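Exodeoxyribonuclease 10 (PDB 4FZX) degrades single-stranded and double-stranded DNA from the 3' end as a magnesium-dependent exonuclease of the DEDDh family. Local coordinates at residues C[42-45]-C[46-49]; C[116-120]-C[121-125]. All coordinates share one frame; numbering follows the deposited sequence.

Contact 1: residues C[42-45]-C[46-49]. With nucleotides of chain A.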
loop_
_atom_site.group_PDB
_atom_site.type_symbol
_atom_site.label_atom_id
_atom_site.label_comp_id
_atom_site.label_asym_id
_atom_site.label_seq_id
_atom_site.Cartn_x
_atom_site.Cartn_y
_atom_site.Cartn_z
ATOM N N PRO C 42 -5.136 -39.697 25.679
ATOM C CA PRO C 42 -5.327 -40.720 24.653
ATOM C C PRO C 42 -5.059 -40.167 23.253
ATOM O O PRO C 42 -5.332 -39.000 22.982
ATOM C CB PRO C 42 -6.814 -41.108 24.796
ATOM C CG PRO C 42 -7.291 -40.446 26.086
ATOM C CD PRO C 42 -6.415 -39.248 26.258
ATOM N N ILE C 43 -4.554 -41.016 22.365
ATOM C CA ILE C 43 -4.380 -40.646 20.968
ATOM C C ILE C 43 -5.725 -40.734 20.238
ATOM O O ILE C 43 -6.360 -41.795 20.219
ATOM C CB ILE C 43 -3.398 -41.600 20.274
ATOM C CG1 ILE C 43 -2.052 -41.608 20.993
ATOM C CG2 ILE C 43 -3.252 -41.262 18.792
ATOM C CD1 ILE C 43 -1.221 -42.827 20.672
ATOM N N SER C 44 -6.127 -39.645 19.592
ATOM C CA SER C 44 -7.373 -39.632 18.825
ATOM C C SER C 44 -7.245 -40.411 17.523
ATOM O O SER C 44 -6.187 -40.434 16.913
ATOM C CB SER C 44 -7.805 -38.200 18.533
ATOM O OG SER C 44 -7.031 -37.639 17.481
ATOM N N PRO C 45 -8.345 -41.028 17.074
ATOM C CA PRO C 45 -8.282 -41.829 15.846
ATOM C C PRO C 45 -7.964 -40.987 14.613
ATOM O O PRO C 45 -7.373 -41.481 13.656
ATOM C CB PRO C 45 -9.699 -42.437 15.736
ATOM C CG PRO C 45 -10.535 -41.732 16.785
ATOM C CD PRO C 45 -9.587 -41.268 17.836
ATOM N N GLN C 46 -8.360 -39.721 14.638
ATOM C CA GLN C 46 -8.039 -38.805 13.573
ATOM C C GLN C 46 -6.519 -38.567 13.504
ATOM O O GLN C 46 -5.926 -38.637 12.436
ATOM C CB GLN C 46 -8.813 -37.493 13.768
ATOM C CG GLN C 46 -8.803 -36.545 12.572
ATOM C CD GLN C 46 -9.861 -35.418 12.684
ATOM O OE1 GLN C 46 -9.840 -34.605 13.623
ATOM N NE2 GLN C 46 -10.770 -35.364 11.708
ATOM N N ALA C 47 -5.889 -38.356 14.656
ATOM C CA ALA C 47 -4.428 -38.209 14.726
ATOM C C ALA C 47 -3.728 -39.537 14.398
ATOM O O ALA C 47 -2.735 -39.573 13.669
ATOM C CB ALA C 47 -4.002 -37.708 16.139
HETATM N N MSE C 48 -4.249 -40.629 14.931
HETATM C CA MSE C 48 -3.638 -41.926 14.670
HETATM C C MSE C 48 -3.693 -42.316 13.183
HETATM O O MSE C 48 -2.844 -43.080 12.706
HETATM C CB MSE C 48 -4.241 -43.019 15.542
HETATM C CG MSE C 48 -3.382 -44.281 15.579
HETATM SE SE MSE C 48 -4.137 -45.705 16.671
HETATM C CE MSE C 48 -6.057 -45.254 16.546
ATOM N N ALA C 49 -4.651 -41.751 12.447
ATOM C CA ALA C 49 -4.794 -42.057 11.027
ATOM C C ALA C 49 -3.751 -41.326 10.213
ATOM O O ALA C 49 -3.419 -41.732 9.086
ATOM C CB ALA C 49 -6.194 -41.699 10.533
ATOM P P DG A 17 1.666 -31.786 11.323
ATOM O OP1 DG A 17 3.017 -32.320 11.577
ATOM O OP2 DG A 17 1.104 -31.903 9.964
ATOM O "O5'" DG A 17 0.636 -32.403 12.359
ATOM C "C5'" DG A 17 0.985 -32.453 13.728
ATOM C "C4'" DG A 17 0.050 -33.345 14.517
ATOM O "O4'" DG A 17 -1.219 -32.685 14.614
ATOM C "C3'" DG A 17 -0.255 -34.717 13.927
ATOM O "O3'" DG A 17 0.734 -35.626 14.378
ATOM C "C2'" DG A 17 -1.616 -35.039 14.543
ATOM C "C1'" DG A 17 -2.246 -33.655 14.656
ATOM N N9 DG A 17 -3.104 -33.334 13.539
ATOM C C8 DG A 17 -2.715 -32.777 12.345
ATOM N N7 DG A 17 -3.704 -32.594 11.527
ATOM C C5 DG A 17 -4.810 -33.044 12.242
ATOM C C6 DG A 17 -6.162 -33.078 11.862
ATOM O O6 DG A 17 -6.643 -32.683 10.790
ATOM N N1 DG A 17 -6.967 -33.624 12.866
ATOM C C2 DG A 17 -6.506 -34.068 14.098
ATOM N N2 DG A 17 -7.426 -34.573 14.951
ATOM N N3 DG A 17 -5.225 -34.046 14.457
ATOM C C4 DG A 17 -4.452 -33.521 13.475
#
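The hydroxyl of S44 sits between its own backbone N and carbonyl carbon (chi1 77°), and this turns OG back over the first turn of helix 45-51. There S44 OG accepts from A47 N at 3.1 Å, with an N-H...O angle of 159°. S44 is thus the N-cap of the helix. The backbone S44 O takes the next amide, M48 N, at 2.8 Å, the first regular helical bond. S44 OG is also bonded to C10 O, so the hydroxyl joins the helix start to the chain just past strand 2-9. With an alanine in place of S44, A47 N would probably lose its capping acceptor and C10 O its bond from the hydroxyl. On the apolar side, I43 CG2 rests on M48 CB at 3.8 Å, the two side chains crossing at about a right angle; M48 is selenomethionine. The Q46 side chain swings CG opposite the backbone N (chi1 -168°) and runs extended to the DNA. Q46 OE1 accepts from N2 of DG17 of chain A at 2.8 Å and, weakly, from N1 of DG17 of chain A at 3.1 Å. One amide oxygen thus accepts from two donors of the same guanine. A47 CB lies 3.9 Å from C2' of DG17 of chain A. The segment follows strand 28-36 and opens helix 45-51, and I43 N is bonded to E55 of helix 55-58.

Contact 2: residues C[116-120]-C[121-125]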
loop_
_atom_site.group_PDB
_atom_site.type_symbol
_atom_site.label_atom_id
_atom_site.label_comp_id
_atom_site.label_asym_id
_atom_site.label_seq_id
_atom_site.Cartn_x
_atom_site.Cartn_y
_atom_site.Cartn_z
ATOM N N ALA C 116 2.936 -30.154 0.367
ATOM C CA ALA C 116 2.635 -29.409 -0.852
ATOM C C ALA C 116 3.828 -28.545 -1.293
ATOM O O ALA C 116 4.158 -28.497 -2.470
ATOM C CB ALA C 116 1.405 -28.569 -0.671
ATOM N N LEU C 117 4.471 -27.880 -0.337
ATOM C CA LEU C 117 5.654 -27.080 -0.620
ATOM C C LEU C 117 6.764 -27.982 -1.149
ATOM O O LEU C 117 7.362 -27.708 -2.181
ATOM C CB LEU C 117 6.141 -26.389 0.658
ATOM C CG LEU C 117 5.919 -24.904 0.957
ATOM C CD1 LEU C 117 5.466 -24.061 -0.242
ATOM C CD2 LEU C 117 5.024 -24.706 2.167
ATOM N N TYR C 118 7.057 -29.048 -0.416
ATOM C CA TYR C 118 8.086 -30.000 -0.842
ATOM C C TYR C 118 7.839 -30.482 -2.277
ATOM O O TYR C 118 8.778 -30.567 -3.079
ATOM C CB TYR C 118 8.134 -31.201 0.093
ATOM C CG TYR C 118 9.286 -32.132 -0.181
ATOM C CD1 TYR C 118 9.119 -33.266 -0.973
ATOM C CD2 TYR C 118 10.541 -31.903 0.386
ATOM C CE1 TYR C 118 10.167 -34.140 -1.207
ATOM C CE2 TYR C 118 11.607 -32.766 0.144
ATOM C CZ TYR C 118 11.412 -33.882 -0.658
ATOM O OH TYR C 118 12.464 -34.741 -0.903
ATOM N N LYS C 119 6.586 -30.817 -2.585
ATOM C CA LYS C 119 6.241 -31.280 -3.925
ATOM C C LYS C 119 6.460 -30.189 -4.978
ATOM O O LYS C 119 7.189 -30.400 -5.955
ATOM C CB LYS C 119 4.809 -31.830 -3.967
ATOM C CG LYS C 119 4.182 -31.844 -5.359
ATOM C CD LYS C 119 4.039 -33.275 -5.906
ATOM C CE LYS C 119 3.708 -33.287 -7.406
ATOM N NZ LYS C 119 2.546 -32.404 -7.740
ATOM N N THR C 120 5.901 -29.002 -4.743
ATOM C CA THR C 120 5.980 -27.927 -5.734
ATOM C C THR C 120 7.383 -27.382 -5.931
ATOM O O THR C 120 7.723 -26.907 -7.024
ATOM C CB THR C 120 5.080 -26.758 -5.390
ATOM O OG1 THR C 120 3.823 -27.254 -4.943
ATOM C CG2 THR C 120 4.852 -25.918 -6.616
ATOM N N ARG C 121 8.167 -27.365 -4.856
ATOM C CA ARG C 121 9.516 -26.824 -4.912
ATOM C C ARG C 121 10.459 -27.881 -5.477
ATOM O O ARG C 121 11.643 -27.631 -5.669
ATOM C CB ARG C 121 9.983 -26.383 -3.511
ATOM C CG ARG C 121 9.277 -25.147 -2.966
ATOM C CD ARG C 121 9.427 -23.960 -3.921
ATOM N NE ARG C 121 10.834 -23.637 -4.138
ATOM C CZ ARG C 121 11.278 -22.843 -5.105
ATOM N NH1 ARG C 121 10.418 -22.291 -5.953
ATOM N NH2 ARG C 121 12.584 -22.600 -5.222
ATOM N N LYS C 122 9.924 -29.076 -5.713
ATOM C CA LYS C 122 10.683 -30.141 -6.376
ATOM C C LYS C 122 11.942 -30.465 -5.597
ATOM O O LYS C 122 13.003 -30.687 -6.178
ATOM C CB LYS C 122 11.046 -29.742 -7.809
ATOM C CG LYS C 122 9.910 -29.076 -8.590
ATOM C CD LYS C 122 8.854 -30.086 -9.020
ATOM C CE LYS C 122 7.912 -29.488 -10.067
ATOM N NZ LYS C 122 6.861 -28.608 -9.459
ATOM N N LEU C 123 11.819 -30.472 -4.273
ATOM C CA LEU C 123 12.941 -30.770 -3.401
ATOM C C LEU C 123 13.273 -32.256 -3.395
ATOM O O LEU C 123 12.443 -33.106 -3.745
ATOM C CB LEU C 123 12.666 -30.274 -1.983
ATOM C CG LEU C 123 12.437 -28.765 -1.872
ATOM C CD1 LEU C 123 11.754 -28.435 -0.585
ATOM C CD2 LEU C 123 13.748 -28.009 -1.999
ATOM N N ASN C 124 14.500 -32.567 -3.022
ATOM C CA ASN C 124 14.936 -33.949 -2.971
ATOM C C ASN C 124 15.877 -34.070 -1.805
ATOM O O ASN C 124 16.997 -33.573 -1.864
ATOM C CB ASN C 124 15.641 -34.332 -4.285
ATOM C CG ASN C 124 15.915 -35.824 -4.397
ATOM O OD1 ASN C 124 15.109 -36.657 -3.973
ATOM N ND2 ASN C 124 17.042 -36.168 -5.017
ATOM N N VAL C 125 15.354 -34.543 -0.681
ATOM C CA VAL C 125 16.185 -34.822 0.484
ATOM C C VAL C 125 16.300 -36.339 0.693
ATOM O O VAL C 125 15.398 -37.095 0.345
ATOM C CB VAL C 125 15.622 -34.127 1.756
ATOM C CG1 VAL C 125 14.362 -34.837 2.259
ATOM C CG2 VAL C 125 16.691 -34.017 2.846
HETATM O O HOH W 1 9.896 -33.165 -4.766
#
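The turn that brings Y118 against L123 is a Schellman motif at the C-terminal end of helix 114-120. It lies at the surface, where the chain leaves the helix for the loop leading to helix 136-154. K122 has positive phi (58°), which ends the helix and turns the chain away. Two bonds then run back into the last turn: L123 N to Y118 O at 3.3 Å, and K122 N to K119 O at 3.0 Å. A water bridges the same Y118 O and L123 O, donating to both. The motif's apolar contact lies between Y118 and L123. L123 CA stands over one ring face, offset toward the rim, and L123 CB touches Y118 CE2 at 3.4 Å. K122 curls back, and K122 NZ bonds T120 O at 3.1 Å from above the carbonyl plane. R121 NE forms a salt bridge with D149 of helix 136-154. The side chains of Y118, L123 and V125 also rest on that helix, at I142, D149 and A145. Y118 has CG anti to the backbone N (chi1 -173°), which carries the ring out along the departing chain. Its hydroxyl thereby reaches two residues past L123. V125 N lies at the ring edge, in its plane, and donates to Y118 OH at 2.9 Å with an N-H...O angle of 166°.

How the contacts relate
Contact 1 comes first along the chain and closes before contact 2 opens. Their centres are about 27 Å apart and their nearest atoms about 16 Å apart. Both belong to the exonuclease domain, which has an RNase H-like fold built on a mixed sheet. Contact 1 starts helix 45-51, after strand 28-36, one of the two outer strands of the sheet in this chain. Contact 2 ends helix 114-120 and packs on helix 136-154. That helix carries D139, which binds sodium with D6 and E8 of strand 2-9. The side chains of A47 and L117 are about 11 and 12 Å from a sodium ion. The two turns thus probably flank the metal site, and contact 1 touches the DNA directly.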